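Local atomic coordinates of putative 6-phosphogluconolactonase (Neisseria gonorrhoeae, PDB entry 3LHI), a protein that probably hydrolyses 6-phosphogluconolactone to 6-phosphogluconate, the second step of the oxidative pentose phosphate pathway. Residues L133-D138 and K199-Q204. Residues are numbered along the deposited sequence; the frame is centred on the assembly and turned at random. Where two conformers were deposited one is given.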
loop_
_atom_site.group_PDB
_atom_site.type_symbol
_atom_site.label_atom_id
_atom_site.label_comp_id
_atom_site.label_asym_id
_atom_site.label_seq_id
_atom_site.Cartn_x
_atom_site.Cartn_y
_atom_site.Cartn_z
ATOM N N LEU A 133 -1.386 4.062 0.478
ATOM C CA LEU A 133 -0.367 3.951 1.501
ATOM C C LEU A 133 -0.930 4.210 2.888
ATOM O O LEU A 133 -1.992 4.840 3.032
ATOM C CB LEU A 133 0.742 4.965 1.221
ATOM C CG LEU A 133 1.608 4.714 -0.016
ATOM C CD1 LEU A 133 2.569 5.864 -0.232
ATOM C CD2 LEU A 133 2.332 3.384 0.124
ATOM N N GLY A 134 -0.243 3.701 3.891
ATOM C CA GLY A 134 -0.408 4.124 5.243
ATOM C C GLY A 134 0.921 4.647 5.763
ATOM O O GLY A 134 1.895 4.745 5.020
HETATM N N MSE A 135 0.965 5.038 7.024
HETATM C CA MSE A 135 2.190 5.533 7.641
HETATM C C MSE A 135 2.252 5.083 9.082
HETATM O O MSE A 135 1.257 5.242 9.814
HETATM C CB MSE A 135 2.239 7.040 7.540
HETATM C CG MSE A 135 3.557 7.669 8.057
HETATM SE SE MSE A 135 3.356 9.560 8.379
HETATM C CE MSE A 135 2.300 9.345 9.977
ATOM N N GLY A 136 3.391 4.568 9.518
ATOM C CA GLY A 136 3.575 4.241 10.924
ATOM C C GLY A 136 3.937 5.464 11.759
ATOM O O GLY A 136 4.226 6.554 11.254
ATOM N N ASN A 137 3.952 5.233 13.080
ATOM C CA ASN A 137 4.369 6.259 14.013
ATOM C C ASN A 137 5.847 6.618 13.876
ATOM O O ASN A 137 6.238 7.684 14.297
ATOM C CB ASN A 137 4.090 5.778 15.437
ATOM C CG ASN A 137 2.598 5.745 15.781
ATOM O OD1 ASN A 137 1.769 6.501 15.238
ATOM N ND2 ASN A 137 2.267 4.915 16.770
ATOM N N ASP A 138 6.623 5.754 13.218
ATOM C CA ASP A 138 8.014 5.987 12.843
ATOM C C ASP A 138 8.168 6.712 11.513
ATOM O O ASP A 138 9.283 6.898 11.036
ATOM C CB ASP A 138 8.785 4.654 12.824
ATOM C CG ASP A 138 8.281 3.689 11.778
ATOM O OD1 ASP A 138 7.203 3.949 11.199
ATOM O OD2 ASP A 138 8.995 2.712 11.530
ATOM N N LYS A 199 -0.671 12.775 12.672
ATOM C CA LYS A 199 -0.608 14.104 12.028
ATOM C C LYS A 199 0.719 14.783 12.365
ATOM O O LYS A 199 1.322 15.395 11.491
ATOM C CB LYS A 199 -1.799 15.045 12.320
ATOM C CG LYS A 199 -1.723 16.368 11.478
ATOM C CD LYS A 199 -2.935 17.285 11.636
ATOM C CE LYS A 199 -2.763 18.595 10.864
ATOM N NZ LYS A 199 -1.561 19.376 11.298
ATOM N N ALA A 200 1.203 14.623 13.595
ATOM C CA ALA A 200 2.494 15.263 13.981
ATOM C C ALA A 200 3.711 14.712 13.212
ATOM O O ALA A 200 4.504 15.463 12.621
ATOM C CB ALA A 200 2.716 15.206 15.519
ATOM N N VAL A 201 3.733 13.398 13.066
ATOM C CA VAL A 201 4.774 12.737 12.284
ATOM C C VAL A 201 4.671 13.095 10.800
ATOM O O VAL A 201 5.679 13.401 10.149
ATOM C CB VAL A 201 4.648 11.240 12.478
ATOM C CG1 VAL A 201 5.619 10.491 11.533
ATOM C CG2 VAL A 201 4.902 10.867 13.940
ATOM N N PHE A 202 3.447 13.062 10.257
ATOM C CA PHE A 202 3.226 13.565 8.915
ATOM C C PHE A 202 3.789 14.999 8.721
ATOM O O PHE A 202 4.463 15.288 7.709
ATOM C CB PHE A 202 1.745 13.521 8.534
ATOM C CG PHE A 202 1.484 14.046 7.183
ATOM C CD1 PHE A 202 1.534 13.215 6.071
ATOM C CD2 PHE A 202 1.231 15.392 6.986
ATOM C CE1 PHE A 202 1.346 13.717 4.828
ATOM C CE2 PHE A 202 1.039 15.898 5.708
ATOM C CZ PHE A 202 1.087 15.028 4.622
ATOM N N ASP A 203 3.464 15.893 9.661
ATOM C CA ASP A 203 3.926 17.277 9.494
ATOM C C ASP A 203 5.469 17.367 9.490
ATOM O O ASP A 203 6.060 18.112 8.677
ATOM C CB ASP A 203 3.296 18.175 10.556
ATOM C CG ASP A 203 1.792 18.399 10.344
ATOM O OD1 ASP A 203 1.296 18.307 9.189
ATOM O OD2 ASP A 203 1.114 18.683 11.362
ATOM N N GLN A 204 6.128 16.610 10.356
ATOM C CA GLN A 204 7.596 16.509 10.278
ATOM C C GLN A 204 8.017 16.021 8.888
ATOM O O GLN A 204 8.815 16.678 8.176
ATOM C CB GLN A 204 8.120 15.567 11.349
ATOM C CG GLN A 204 9.639 15.493 11.476
ATOM C CD GLN A 204 10.274 16.791 11.902
ATOM O OE1 GLN A 204 9.729 17.529 12.739
ATOM N NE2 GLN A 204 11.441 17.087 11.329
#
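Met135 meets Val201 and Phe202 where the loop leaving strand 130-133 of a Rossmann-like sheet comes up against helix 196-206, which follows the neighbouring parallel strand 188-194. The run from Leu133 to Asp138 belongs to the glycine-rich LGMGNDGH sequence characteristic of the 6-phosphogluconolactonases, consistent with a loop bordering the active site. It illustrates how such a loop can be docked on an adjacent helix largely by van der Waals contact: between 133-138 and 199-204 the touching groups are mostly apolar, no hydrogen bond joins them, and about 200 Å² is buried. The polar link to this helix comes instead from the preceding residue, Lys198, whose NZ hydrogen-bonds to Met135 O.

Met135, present as selenomethionine, supplies most of the loop's share. Its CG stands anti to the backbone N (chi1 -175°), the next torsion is also extended, and the chain bends only at the last one (chi3 73°), turning the methyl onto the helix. There Met135 CE lies 3.8 Å from Val201 CG1 and 3.9 Å from the backbone N of Phe202. Met135 SE is 4.0 Å from both Phe202 N and Val201 CG1, with Phe202 CB slightly farther off at 4.3 Å. The Phe202 ring reaches on to Phe3, edge-to-face, and to Trp5. Ile193 and Ile215 also touch Met135, extending the apolar cluster to strand 188-194 and helix 215-219.

Val201 points its side chain at the loop and uses both methyls. Its CG1 faces the methyl of the selenomethionine and also lies near the carbonyl oxygen of Asn137; that oxygen is approached more closely by the other methyl, with Val201 CG2 3.5 Å from Asn137 O.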